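PDB 2X4G: nucleoside-diphosphate-sugar epimerase from Pseudomonas aeruginosa, which probably works as a dinucleotide-dependent oxidoreductase or epimerase of the Rossmann-fold NAD-dependent epimerase/dehydratase family. Local coordinates for residues A[12-17]-A[77-82]; A[40-45]-A[56-61]; A[120-125]-A[224-229]; A[25-30]-A[50-55]; A[70-75]-A[110-115]. One frame throughout, in Å; residues are numbered along the deposited sequence.

From the N terminus, strand 15-19 enters contact 1, which closes a long loop when residues 77-82 pair beside it. Within that loop lie contacts 4 and 2, and these cross each other: helix 24-35 leads to strand 39-44, the chain returns through 50-55 to the helix (contact 4), then 56-61 pairs with 40-45 (contact 2). Contact 5 crosses contact 1, since helix 68-74 precedes strand 80-83 and helix 98-116 follows it. Contact 3 opens only after the others have closed, bringing helix 219-232 back onto strand 121-124. Contacts 1 and 2 pair parallel strands of the mixed central sheet; contacts 3 and 4 belong to one of its faces and contact 5 to the opposite one.

Contact 1: residues A[12-17]-A[77-82]; sequences AHVKYA and GLDGVI
Asp79 turns its carboxylate to the main chain of Lys15, with OD2 3.1 Å from Lys15 N. At 165° the N-H...O angle is nearly straight, and the donor meets OD2 on the anti side, 32° out of the carboxylate plane. Asp79 CG stands beside its own backbone N (chi1 -62°). That N in turn donates to Lys15 O, 2.7 Å from N to O, and Asp79 thus engages both backbone polar groups of Lys15. Val14 lies slanted against the aspartate, its CG1 3.5 Å from Asp79 CB, and the same methyl sits over one face of the Tyr16 ring, toward the rim. Strands 15-19 and 80-83 are parallel neighbours in the Rossmann-type sheet, and here Ala17 pairs with Val81: Ala17 N donates to Gly80 O at 2.9 Å and Ile82 N to Ala17 O at 2.8 Å. The Tyr16 ring presents its edge to the neighbouring backbone, with Gly80 CA in its plane, while its OH bonds Glu231. On the face bearing Ala17 and Val81, Ala17 CB meets Leu78 CD1 at 3.4 Å and Val81 CG2 at 4.0 Å. Lys15 CD passes 3.6 Å from Gly77 O, and NZ continues to a salt bridge with Glu59.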
# COMPACT_ATOMS: atom_id res chain seq x y z
N ALA A 12 42.87 -11.26 -24.90
CA ALA A 12 41.88 -11.57 -23.80
C ALA A 12 41.08 -12.86 -24.09
O ALA A 12 39.93 -12.82 -24.52
CB ALA A 12 40.93 -10.35 -23.58
N HIS A 13 41.71 -14.01 -23.81
CA HIS A 13 41.21 -15.35 -24.18
C HIS A 13 39.79 -15.80 -23.66
O HIS A 13 39.22 -16.74 -24.20
CB HIS A 13 42.29 -16.45 -23.87
CG HIS A 13 42.60 -16.64 -22.40
ND1 HIS A 13 43.01 -15.61 -21.56
CD2 HIS A 13 42.62 -17.76 -21.63
CE1 HIS A 13 43.22 -16.08 -20.34
NE2 HIS A 13 43.00 -17.38 -20.35
N VAL A 14 39.22 -15.14 -22.65
CA VAL A 14 37.92 -15.58 -22.14
C VAL A 14 36.85 -14.48 -22.29
O VAL A 14 37.14 -13.31 -22.13
CB VAL A 14 38.05 -16.11 -20.70
CG1 VAL A 14 36.72 -16.51 -20.15
CG2 VAL A 14 38.96 -17.31 -20.67
N LYS A 15 35.63 -14.87 -22.64
CA LYS A 15 34.55 -13.91 -22.90
C LYS A 15 33.40 -14.18 -21.92
O LYS A 15 32.84 -15.29 -21.90
CB LYS A 15 34.06 -14.11 -24.34
CG LYS A 15 33.71 -12.84 -25.11
CD LYS A 15 33.23 -13.19 -26.53
CE LYS A 15 33.92 -12.35 -27.58
NZ LYS A 15 33.28 -12.46 -28.92
N TYR A 16 33.07 -13.19 -21.09
CA TYR A 16 31.95 -13.32 -20.15
C TYR A 16 30.93 -12.22 -20.42
O TYR A 16 31.30 -11.09 -20.70
CB TYR A 16 32.40 -13.24 -18.69
CG TYR A 16 33.33 -14.37 -18.24
CD1 TYR A 16 34.61 -14.09 -17.80
CD2 TYR A 16 32.92 -15.70 -18.22
CE1 TYR A 16 35.45 -15.07 -17.37
CE2 TYR A 16 33.77 -16.70 -17.79
CZ TYR A 16 35.04 -16.36 -17.37
OH TYR A 16 35.94 -17.30 -16.94
N ALA A 17 29.65 -12.57 -20.30
CA ALA A 17 28.55 -11.65 -20.56
C ALA A 17 27.82 -11.31 -19.28
O ALA A 17 27.86 -12.07 -18.34
CB ALA A 17 27.57 -12.26 -21.56
N GLY A 77 28.89 -18.03 -28.18
CA GLY A 77 30.34 -17.93 -28.10
C GLY A 77 30.86 -17.28 -26.84
O GLY A 77 31.84 -16.52 -26.88
N LEU A 78 30.20 -17.57 -25.73
CA LEU A 78 30.59 -17.07 -24.44
C LEU A 78 31.22 -18.18 -23.63
O LEU A 78 30.85 -19.36 -23.78
CB LEU A 78 29.36 -16.60 -23.67
CG LEU A 78 28.57 -15.40 -24.19
CD1 LEU A 78 27.39 -15.20 -23.25
CD2 LEU A 78 29.42 -14.13 -24.31
N ASP A 79 32.15 -17.81 -22.75
CA ASP A 79 32.62 -18.74 -21.73
C ASP A 79 31.80 -18.65 -20.43
O ASP A 79 31.96 -19.47 -19.54
CB ASP A 79 34.09 -18.52 -21.43
CG ASP A 79 34.97 -18.76 -22.63
OD1 ASP A 79 35.47 -19.89 -22.76
OD2 ASP A 79 35.17 -17.82 -23.43
N GLY A 80 30.93 -17.65 -20.29
CA GLY A 80 30.04 -17.57 -19.13
C GLY A 80 29.10 -16.36 -19.14
O GLY A 80 29.28 -15.46 -19.95
N VAL A 81 28.12 -16.34 -18.24
CA VAL A 81 27.13 -15.26 -18.18
C VAL A 81 26.62 -14.98 -16.76
O VAL A 81 26.23 -15.88 -16.03
CB VAL A 81 25.94 -15.56 -19.12
CG1 VAL A 81 25.16 -16.79 -18.66
CG2 VAL A 81 25.04 -14.33 -19.25
N ILE A 82 26.62 -13.72 -16.38
CA ILE A 82 26.00 -13.30 -15.13
C ILE A 82 24.61 -12.74 -15.40
O ILE A 82 24.45 -11.90 -16.27
CB ILE A 82 26.85 -12.24 -14.41
CG1 ILE A 82 28.20 -12.84 -14.02
CG2 ILE A 82 26.13 -11.73 -13.17
CD1 ILE A 82 29.20 -11.84 -13.46

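Contact 2: residues A[40-45]-A[56-61]; sequences LVLIHR and LEPECR
Val41 packs with both methyls against two side chains of the adjacent strand: CG1 lies 3.5 Å from Arg61 CD, and CG2 lies 3.6 Å from Glu59 OE1. CG2 also sits over the centre of one face of the Arg61 guanidinium. The Glu59 side chain runs beside Val41 in the same direction, its CG anti to the backbone N (chi1 165°). On the face bearing Leu42 and Cys60, Leu42 CD1 touches Pro58 CB at 3.6 Å, and the His44 ring turns an edge to Cys60 CB. Leu40 CD2 extends the apolar strip to Leu56 CD1, also 3.6 Å away. These positions are set by parallel pairing of strands 39-44 and 59-62 in the Rossmann-type sheet: Glu59 N donates to Leu40 O, Leu42 N to Glu59 O, Arg61 N to Leu42 O and His44 N to Arg61 O. Further out, Arg61 NH1 forms a salt bridge with OE2 of Glu59 (2.9 Å), whose OE1 is taken by Lys15; OE2 lies in the guanidinium plane while the donor stands above the carboxylate plane. Arg61 NH2 bonds the carbonyls of Ala74 and Arg76. A buried arginine thus has a carboxylate and two carbonyl oxygens about it, which should stabilise its positive charge.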
# COMPACT_ATOMS: atom_id res chain seq x y z
N LEU A 40 34.56 -8.54 -22.38
CA LEU A 40 33.28 -8.29 -21.75
C LEU A 40 32.20 -8.17 -22.79
O LEU A 40 32.34 -7.39 -23.75
CB LEU A 40 33.35 -6.99 -20.97
CG LEU A 40 32.07 -6.44 -20.38
CD1 LEU A 40 31.41 -7.46 -19.44
CD2 LEU A 40 32.42 -5.11 -19.69
N VAL A 41 31.14 -8.94 -22.62
CA VAL A 41 29.94 -8.78 -23.42
C VAL A 41 28.81 -8.28 -22.51
O VAL A 41 28.66 -8.76 -21.39
CB VAL A 41 29.55 -10.09 -24.13
CG1 VAL A 41 28.19 -9.94 -24.82
CG2 VAL A 41 30.63 -10.50 -25.13
N LEU A 42 28.05 -7.31 -22.99
CA LEU A 42 26.89 -6.79 -22.28
C LEU A 42 25.63 -7.07 -23.11
O LEU A 42 25.47 -6.55 -24.22
CB LEU A 42 27.01 -5.28 -22.07
CG LEU A 42 28.25 -4.78 -21.35
CD1 LEU A 42 28.19 -3.27 -21.17
CD2 LEU A 42 28.38 -5.51 -20.02
N ILE A 43 24.75 -7.91 -22.57
CA ILE A 43 23.48 -8.20 -23.20
C ILE A 43 22.46 -7.24 -22.60
O ILE A 43 22.19 -7.31 -21.41
CB ILE A 43 23.06 -9.66 -23.00
CG1 ILE A 43 24.11 -10.62 -23.60
CG2 ILE A 43 21.71 -9.94 -23.65
CD1 ILE A 43 23.93 -12.06 -23.18
N HIS A 44 21.90 -6.35 -23.41
CA HIS A 44 20.97 -5.33 -22.93
C HIS A 44 19.71 -5.21 -23.75
O HIS A 44 19.67 -5.56 -24.94
CB HIS A 44 21.64 -3.98 -22.96
CG HIS A 44 21.97 -3.50 -24.34
ND1 HIS A 44 21.14 -2.67 -25.06
CD2 HIS A 44 23.07 -3.69 -25.10
CE1 HIS A 44 21.70 -2.40 -26.23
NE2 HIS A 44 22.87 -3.00 -26.27
N ARG A 45 18.66 -4.68 -23.13
CA ARG A 45 17.44 -4.44 -23.89
C ARG A 45 17.60 -3.14 -24.69
O ARG A 45 18.41 -2.28 -24.34
CB ARG A 45 16.21 -4.51 -22.99
CG ARG A 45 16.06 -3.44 -21.98
CD ARG A 45 14.94 -3.85 -21.00
NE ARG A 45 15.45 -4.73 -19.94
CZ ARG A 45 14.71 -5.29 -18.97
NH1 ARG A 45 13.39 -5.09 -18.93
NH2 ARG A 45 15.30 -6.05 -18.04
N LEU A 56 34.18 0.85 -20.63
CA LEU A 56 34.72 -0.52 -20.49
C LEU A 56 35.11 -1.14 -21.83
O LEU A 56 35.67 -2.25 -21.87
CB LEU A 56 33.74 -1.44 -19.75
CG LEU A 56 33.31 -1.04 -18.32
CD1 LEU A 56 32.29 -2.01 -17.77
CD2 LEU A 56 34.50 -0.96 -17.40
N GLU A 57 34.82 -0.44 -22.93
CA GLU A 57 35.04 -0.94 -24.28
C GLU A 57 34.40 -2.29 -24.43
O GLU A 57 35.07 -3.24 -24.81
CB GLU A 57 36.53 -1.01 -24.62
CG GLU A 57 37.17 0.39 -24.78
CD GLU A 57 38.65 0.32 -25.12
OE1 GLU A 57 39.01 -0.51 -25.97
OE2 GLU A 57 39.44 1.09 -24.53
N PRO A 58 33.10 -2.38 -24.13
CA PRO A 58 32.36 -3.63 -24.14
C PRO A 58 31.95 -3.99 -25.53
O PRO A 58 31.93 -3.14 -26.40
CB PRO A 58 31.10 -3.30 -23.34
CG PRO A 58 30.82 -1.88 -23.68
CD PRO A 58 32.19 -1.23 -23.92
N GLU A 59 31.61 -5.25 -25.73
CA GLU A 59 30.90 -5.67 -26.93
C GLU A 59 29.44 -5.75 -26.50
O GLU A 59 29.13 -6.36 -25.49
CB GLU A 59 31.46 -7.02 -27.41
CG GLU A 59 30.61 -7.77 -28.43
CD GLU A 59 31.20 -9.12 -28.85
OE1 GLU A 59 32.23 -9.57 -28.27
OE2 GLU A 59 30.63 -9.74 -29.76
N CYS A 60 28.54 -5.10 -27.23
CA CYS A 60 27.14 -5.01 -26.84
C CYS A 60 26.30 -5.80 -27.78
O CYS A 60 26.45 -5.70 -28.99
CB CYS A 60 26.66 -3.58 -26.88
SG CYS A 60 27.47 -2.61 -25.65
N ARG A 61 25.38 -6.57 -27.20
CA ARG A 61 24.45 -7.39 -27.97
C ARG A 61 23.04 -7.07 -27.53
O ARG A 61 22.76 -7.10 -26.33
CB ARG A 61 24.78 -8.85 -27.75
CG ARG A 61 26.24 -9.18 -28.09
CD ARG A 61 26.58 -10.63 -27.83
NE ARG A 61 27.88 -10.97 -28.40
CZ ARG A 61 28.43 -12.17 -28.35
NH1 ARG A 61 29.61 -12.36 -28.91
NH2 ARG A 61 27.80 -13.18 -27.75
O HOH W 1 35.48 -6.65 -24.95

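Contact 3: residues A[120-125]-A[224-229]; sequences RILYVG and RGLLMA
Leu226 is the first residue of helix segment 224-229 to meet the strand, and it does so with both main chain and side chain. Its carbonyl O lies 3.3 Å from Leu122 CD2, and its own CD2 is 3.8 Å from that same methyl. The two leucine side chains cross at about a right angle, as do those of Leu226 and Val124, where Leu226 CD2 and Val124 CG2 are 4.2 Å apart. One turn further on, Ala229 offers CB to the other branch of Leu122, 3.6 Å from CD1. Leu122 CG is anti to its backbone N (chi1 177°); beyond it CD1 lies nearest Ala229, while CD2 meets Leu226 and also comes near Ala229 CB. The strand and helix axes approach to 9.0 Å at 141°, so helix 219-232 packs on a face of the Rossmann-type sheet, against strand 121-124 of its parallel part. Leu25 of helix 24-35 closes the side of this apolar patch, touching Val124 and Leu226. Ala229 O lies near Arg120, 4.0 Å from NH2 and close to the guanidinium plane. The firmer partners of that arginine are Leu230 O, bonded by NE, and Gly233 O, bonded by NH2. A cation placed beside carbonyls at the C-terminal end of helix 219-232 would be expected to interact favourably with the helix dipole.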
# COMPACT_ATOMS: atom_id res chain seq x y z
N ARG A 120 28.66 -21.99 -18.45
CA ARG A 120 28.86 -21.46 -17.11
C ARG A 120 27.86 -20.31 -16.87
O ARG A 120 27.91 -19.30 -17.56
CB ARG A 120 30.30 -20.95 -17.10
CG ARG A 120 31.05 -21.00 -15.81
CD ARG A 120 31.36 -22.40 -15.27
NE ARG A 120 31.57 -22.23 -13.83
CZ ARG A 120 31.57 -23.19 -12.92
NH1 ARG A 120 31.41 -24.46 -13.28
NH2 ARG A 120 31.76 -22.86 -11.65
N ILE A 121 26.92 -20.50 -15.95
CA ILE A 121 25.84 -19.51 -15.72
C ILE A 121 25.74 -19.19 -14.22
O ILE A 121 25.60 -20.09 -13.40
CB ILE A 121 24.44 -20.06 -16.18
CG1 ILE A 121 24.42 -20.40 -17.68
CG2 ILE A 121 23.34 -19.06 -15.92
CD1 ILE A 121 23.64 -21.68 -18.00
N LEU A 122 25.80 -17.92 -13.87
CA LEU A 122 25.61 -17.50 -12.47
C LEU A 122 24.36 -16.65 -12.41
O LEU A 122 24.22 -15.67 -13.16
CB LEU A 122 26.80 -16.70 -11.92
CG LEU A 122 26.63 -16.16 -10.49
CD1 LEU A 122 26.90 -17.24 -9.47
CD2 LEU A 122 27.56 -15.01 -10.25
N TYR A 123 23.46 -17.03 -11.51
CA TYR A 123 22.21 -16.34 -11.32
C TYR A 123 22.32 -15.59 -10.01
O TYR A 123 22.78 -16.14 -9.01
CB TYR A 123 21.05 -17.33 -11.28
CG TYR A 123 19.82 -16.70 -10.72
CD1 TYR A 123 19.52 -16.85 -9.38
CD2 TYR A 123 19.02 -15.89 -11.49
CE1 TYR A 123 18.41 -16.23 -8.82
CE2 TYR A 123 17.91 -15.26 -10.95
CZ TYR A 123 17.62 -15.44 -9.61
OH TYR A 123 16.54 -14.82 -9.05
N VAL A 124 21.93 -14.32 -10.00
CA VAL A 124 22.07 -13.51 -8.80
C VAL A 124 20.81 -13.64 -7.96
O VAL A 124 19.75 -13.13 -8.34
CB VAL A 124 22.34 -12.04 -9.11
CG1 VAL A 124 22.61 -11.29 -7.83
CG2 VAL A 124 23.54 -11.94 -10.02
N GLY A 125 20.94 -14.32 -6.83
CA GLY A 125 19.82 -14.52 -5.91
C GLY A 125 19.74 -13.58 -4.71
O GLY A 125 20.43 -12.56 -4.64
N ARG A 224 33.13 -8.50 -7.80
CA ARG A 224 34.24 -9.42 -7.91
C ARG A 224 33.84 -10.80 -7.39
O ARG A 224 34.20 -11.83 -7.97
CB ARG A 224 35.45 -8.86 -7.18
CG ARG A 224 35.97 -7.55 -7.86
CD ARG A 224 37.36 -7.12 -7.41
NE ARG A 224 37.27 -6.41 -6.14
CZ ARG A 224 37.23 -5.08 -6.00
NH1 ARG A 224 37.29 -4.25 -7.05
NH2 ARG A 224 37.14 -4.57 -4.78
N GLY A 225 33.05 -10.82 -6.32
CA GLY A 225 32.50 -12.05 -5.81
C GLY A 225 31.65 -12.77 -6.83
O GLY A 225 31.69 -13.98 -6.91
N LEU A 226 30.88 -12.03 -7.60
CA LEU A 226 30.07 -12.65 -8.65
C LEU A 226 30.96 -13.31 -9.68
O LEU A 226 30.77 -14.49 -10.00
CB LEU A 226 29.13 -11.63 -9.31
CG LEU A 226 28.02 -11.02 -8.47
CD1 LEU A 226 27.21 -10.06 -9.30
CD2 LEU A 226 27.14 -12.09 -7.92
N LEU A 227 31.94 -12.56 -10.20
CA LEU A 227 32.89 -13.13 -11.17
C LEU A 227 33.51 -14.41 -10.59
O LEU A 227 33.68 -15.40 -11.30
CB LEU A 227 34.00 -12.13 -11.52
CG LEU A 227 35.14 -12.63 -12.43
CD1 LEU A 227 34.59 -12.97 -13.78
CD2 LEU A 227 36.25 -11.58 -12.57
N MET A 228 33.84 -14.37 -9.31
CA MET A 228 34.51 -15.49 -8.68
C MET A 228 33.61 -16.71 -8.55
O MET A 228 34.06 -17.83 -8.69
CB MET A 228 35.06 -15.10 -7.31
CG MET A 228 36.33 -14.27 -7.34
SD MET A 228 37.01 -14.09 -5.68
CE MET A 228 37.26 -12.32 -5.65
N ALA A 229 32.34 -16.50 -8.24
CA ALA A 229 31.38 -17.60 -8.19
C ALA A 229 31.27 -18.20 -9.56
O ALA A 229 31.25 -19.41 -9.69
CB ALA A 229 30.01 -17.13 -7.73

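Contact 4: residues A[25-30]-A[50-55]; sequences LGHHAA and IQRLAY
Helix 24-35, the crossover helix of the first beta-alpha-beta unit of the Rossmann fold, is covered by the largely 3-10 segment 50-55 from the connection that follows strand 39-44, and His27 meets Leu53 and Tyr55 there. Leu53 CD1 stands over the centre of the imidazole, 4.0 Å from the ring centroid and 8° off its normal, a CH-pi contact. Around the rim, His27 NE2 is hydrogen-bonded to Tyr55 OH at 2.7 Å; the hydroxyl lies near the imidazole plane, and either group could be the donor. The two rings meet rim to rim with planes 57° apart, neither lying over the other. His27 CG is anti to the backbone N (chi1 -172°), on a CB that points toward the 3-10 segment. Tyr55 OH is also bonded to Arg31 NE, one turn of helix further on. Arg52 approaches from another direction, its guanidinium steeply inclined to the imidazole, with NH2 4.1 Å from His27 ND1; that NH2 is hydrogen-bonded to Thr22 O. The other branch of Leu53, CD2, reaches Ala30 CB at 4.2 Å, and Leu53 also packs on Ala21 and Leu42. Gly26 is the last glycine of a GxxGxxG sequence leading into this helix, the dinucleotide-binding signature of extended short-chain dehydrogenases and nucleotide-sugar epimerases.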
# COMPACT_ATOMS: atom_id res chain seq x y z
N LEU A 25 24.54 -3.73 -9.24
CA LEU A 25 25.35 -4.91 -9.06
C LEU A 25 25.90 -5.42 -10.42
O LEU A 25 27.04 -5.84 -10.51
CB LEU A 25 24.57 -5.98 -8.31
CG LEU A 25 25.35 -7.26 -8.03
CD1 LEU A 25 26.61 -6.97 -7.18
CD2 LEU A 25 24.44 -8.36 -7.41
N GLY A 26 25.12 -5.35 -11.48
CA GLY A 26 25.63 -5.72 -12.81
C GLY A 26 26.78 -4.84 -13.31
O GLY A 26 27.69 -5.33 -13.97
N HIS A 27 26.75 -3.55 -13.01
CA HIS A 27 27.73 -2.61 -13.53
C HIS A 27 29.06 -3.01 -12.94
O HIS A 27 30.09 -3.00 -13.62
CB HIS A 27 27.33 -1.20 -13.14
CG HIS A 27 28.15 -0.12 -13.77
ND1 HIS A 27 27.75 1.20 -13.76
CD2 HIS A 27 29.34 -0.14 -14.40
CE1 HIS A 27 28.66 1.94 -14.36
NE2 HIS A 27 29.64 1.15 -14.76
N HIS A 28 29.03 -3.37 -11.66
CA HIS A 28 30.23 -3.78 -10.92
C HIS A 28 30.67 -5.21 -11.32
O HIS A 28 31.86 -5.52 -11.29
CB HIS A 28 30.01 -3.67 -9.41
CG HIS A 28 30.02 -2.26 -8.88
ND1 HIS A 28 31.18 -1.56 -8.62
CD2 HIS A 28 29.00 -1.43 -8.53
CE1 HIS A 28 30.88 -0.36 -8.15
NE2 HIS A 28 29.56 -0.26 -8.09
N ALA A 29 29.76 -6.09 -11.71
CA ALA A 29 30.21 -7.37 -12.30
C ALA A 29 30.97 -7.05 -13.58
O ALA A 29 32.08 -7.54 -13.78
CB ALA A 29 29.06 -8.29 -12.58
N ALA A 30 30.39 -6.21 -14.43
CA ALA A 30 30.99 -5.85 -15.71
C ALA A 30 32.42 -5.34 -15.50
O ALA A 30 33.37 -5.84 -16.11
CB ALA A 30 30.15 -4.82 -16.41
N ILE A 50 22.99 1.63 -22.09
CA ILE A 50 24.17 0.85 -21.91
C ILE A 50 25.41 1.67 -22.28
O ILE A 50 26.51 1.35 -21.87
CB ILE A 50 24.00 -0.45 -22.74
CG1 ILE A 50 24.81 -1.60 -22.12
CG2 ILE A 50 24.29 -0.20 -24.22
CD1 ILE A 50 24.34 -2.02 -20.73
N GLN A 51 25.23 2.76 -23.02
CA GLN A 51 26.35 3.67 -23.32
C GLN A 51 27.01 4.28 -22.07
O GLN A 51 28.08 4.86 -22.18
CB GLN A 51 25.92 4.80 -24.28
CG GLN A 51 24.71 5.63 -23.82
CD GLN A 51 23.37 5.24 -24.52
OE1 GLN A 51 22.89 4.10 -24.38
NE2 GLN A 51 22.78 6.19 -25.26
N ARG A 52 26.39 4.15 -20.89
CA ARG A 52 27.08 4.48 -19.64
C ARG A 52 28.27 3.56 -19.36
O ARG A 52 29.06 3.86 -18.48
CB ARG A 52 26.14 4.41 -18.43
CG ARG A 52 24.96 5.34 -18.48
CD ARG A 52 24.50 5.89 -17.11
NE ARG A 52 24.67 4.92 -16.04
CZ ARG A 52 23.96 3.80 -15.92
NH1 ARG A 52 23.01 3.49 -16.80
NH2 ARG A 52 24.21 2.98 -14.90
N LEU A 53 28.36 2.44 -20.06
CA LEU A 53 29.42 1.46 -19.86
C LEU A 53 30.40 1.42 -21.04
O LEU A 53 31.32 0.58 -21.08
CB LEU A 53 28.82 0.07 -19.60
CG LEU A 53 28.35 -0.14 -18.16
CD1 LEU A 53 27.16 0.73 -17.87
CD2 LEU A 53 28.00 -1.59 -17.92
N ALA A 54 30.25 2.35 -21.97
CA ALA A 54 31.15 2.40 -23.13
C ALA A 54 32.63 2.47 -22.73
O ALA A 54 33.48 1.88 -23.39
CB ALA A 54 30.78 3.58 -24.05
N TYR A 55 32.94 3.16 -21.64
CA TYR A 55 34.32 3.26 -21.13
C TYR A 55 34.98 1.88 -20.90
O TYR A 55 36.20 1.77 -21.00
CB TYR A 55 34.38 4.12 -19.86
CG TYR A 55 33.82 3.47 -18.61
CD1 TYR A 55 32.44 3.38 -18.38
CD2 TYR A 55 34.66 2.95 -17.63
CE1 TYR A 55 31.93 2.79 -17.25
CE2 TYR A 55 34.15 2.34 -16.49
CZ TYR A 55 32.78 2.27 -16.31
OH TYR A 55 32.25 1.67 -15.18

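Contact 5: residues A[70-75]-A[110-115]; sequences GLERAL and YAACLQ
Ala112 is the bump at the centre of this helix pair, its CB projecting into a shallow hollow on segment 70-75. Leu71 CB lies 3.5 Å from Ala112 CB, Leu75 CD1 3.7 Å from it, and the Glu72 backbone comes between, with N 3.8 Å from the methyl. A side chain no larger than a methyl lets the backbones come close: the CA atoms of Glu72 and Ala112 are 4.9 Å apart, and the axes of helices 70-74 and 110-115 approach to 8.4 Å while inclined at 49°. In the reverse direction Leu75 supplies the bump. Its CG is anti to the carbonyl carbon (chi1 -63°), and CD1 beyond it rests against the following residue of the partner helix, 3.8 Å from Cys113 N and 4.1 Å from Cys113 SG. At the outer margin Glu72 crosses Gln115 at a slant. The carboxylate carbon CD of Glu72 lies 3.4 Å from Gln115 CB, so the acid rests on the aliphatic root of the glutamine, and the carboxylate and amide planes are 76° apart. Both helices belong to the layer on one face of the Rossmann sheet. Leu75 and Ala74 also pack on Ile43 of strand 39-44, and Cys113 on Ile121 of strand 121-124, while Tyr110, whose CB points away from segment 70-75, touches Tyr123 of the sheet and helix 154-171.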
# COMPACT_ATOMS: atom_id res chain seq x y z
N GLY A 70 16.79 -13.87 -30.06
CA GLY A 70 17.78 -12.83 -29.80
C GLY A 70 18.66 -13.11 -28.60
O GLY A 70 19.84 -12.74 -28.59
N LEU A 71 18.10 -13.75 -27.58
CA LEU A 71 18.90 -14.17 -26.44
C LEU A 71 19.92 -15.20 -26.89
O LEU A 71 21.11 -15.07 -26.60
CB LEU A 71 18.02 -14.75 -25.32
CG LEU A 71 17.24 -13.72 -24.51
CD1 LEU A 71 16.05 -14.36 -23.80
CD2 LEU A 71 18.16 -13.02 -23.51
N GLU A 72 19.44 -16.23 -27.60
CA GLU A 72 20.29 -17.28 -28.16
C GLU A 72 21.43 -16.69 -28.93
O GLU A 72 22.56 -17.16 -28.84
CB GLU A 72 19.50 -18.12 -29.15
CG GLU A 72 18.84 -19.35 -28.61
CD GLU A 72 18.41 -20.29 -29.74
OE1 GLU A 72 19.31 -20.84 -30.42
OE2 GLU A 72 17.19 -20.48 -29.97
N ARG A 73 21.12 -15.70 -29.74
CA ARG A 73 22.12 -15.06 -30.57
C ARG A 73 23.08 -14.25 -29.67
O ARG A 73 24.29 -14.33 -29.83
CB ARG A 73 21.45 -14.17 -31.63
CG ARG A 73 22.43 -13.50 -32.62
CD ARG A 73 21.86 -12.16 -33.12
NE ARG A 73 20.67 -12.38 -33.95
CZ ARG A 73 19.75 -11.46 -34.26
NH1 ARG A 73 19.83 -10.21 -33.80
NH2 ARG A 73 18.72 -11.81 -35.05
N ALA A 74 22.53 -13.50 -28.72
CA ALA A 74 23.37 -12.74 -27.80
C ALA A 74 24.21 -13.62 -26.87
O ALA A 74 25.24 -13.17 -26.37
CB ALA A 74 22.52 -11.78 -26.99
N LEU A 75 23.78 -14.85 -26.64
CA LEU A 75 24.52 -15.79 -25.80
C LEU A 75 25.51 -16.70 -26.57
O LEU A 75 26.10 -17.62 -25.99
CB LEU A 75 23.54 -16.66 -25.01
CG LEU A 75 22.64 -15.92 -24.02
CD1 LEU A 75 21.56 -16.87 -23.56
CD2 LEU A 75 23.41 -15.36 -22.82
N TYR A 110 16.93 -19.05 -19.33
CA TYR A 110 17.41 -20.41 -19.13
C TYR A 110 17.21 -21.24 -20.40
O TYR A 110 18.11 -21.97 -20.83
CB TYR A 110 16.68 -21.06 -17.96
CG TYR A 110 17.05 -20.49 -16.61
CD1 TYR A 110 18.35 -20.50 -16.16
CD2 TYR A 110 16.09 -19.94 -15.79
CE1 TYR A 110 18.69 -19.99 -14.92
CE2 TYR A 110 16.42 -19.42 -14.54
CZ TYR A 110 17.72 -19.46 -14.12
OH TYR A 110 18.05 -18.96 -12.88
N ALA A 111 16.03 -21.10 -20.99
CA ALA A 111 15.78 -21.67 -22.30
C ALA A 111 16.94 -21.34 -23.25
O ALA A 111 17.55 -22.25 -23.80
CB ALA A 111 14.45 -21.17 -22.87
N ALA A 112 17.25 -20.05 -23.42
CA ALA A 112 18.27 -19.62 -24.39
C ALA A 112 19.67 -20.10 -24.05
O ALA A 112 20.47 -20.33 -24.95
CB ALA A 112 18.26 -18.13 -24.57
N CYS A 113 19.97 -20.24 -22.75
CA CYS A 113 21.27 -20.73 -22.31
C CYS A 113 21.49 -22.17 -22.74
O CYS A 113 22.61 -22.55 -23.07
CB CYS A 113 21.40 -20.66 -20.78
SG CYS A 113 21.71 -19.02 -20.06
N LEU A 114 20.43 -22.97 -22.70
CA LEU A 114 20.50 -24.35 -23.18
C LEU A 114 20.79 -24.41 -24.68
O LEU A 114 21.66 -25.16 -25.09
CB LEU A 114 19.19 -25.07 -22.87
CG LEU A 114 19.08 -26.58 -23.08
CD1 LEU A 114 20.29 -27.37 -22.52
CD2 LEU A 114 17.80 -27.06 -22.43
N GLN A 115 20.08 -23.64 -25.49
CA GLN A 115 20.32 -23.61 -26.94
C GLN A 115 21.66 -23.01 -27.36
O GLN A 115 22.27 -23.46 -28.32
CB GLN A 115 19.21 -22.82 -27.67
CG GLN A 115 17.82 -23.42 -27.63
CD GLN A 115 17.76 -24.82 -28.22
OE1 GLN A 115 17.47 -25.78 -27.50
NE2 GLN A 115 18.04 -24.96 -29.52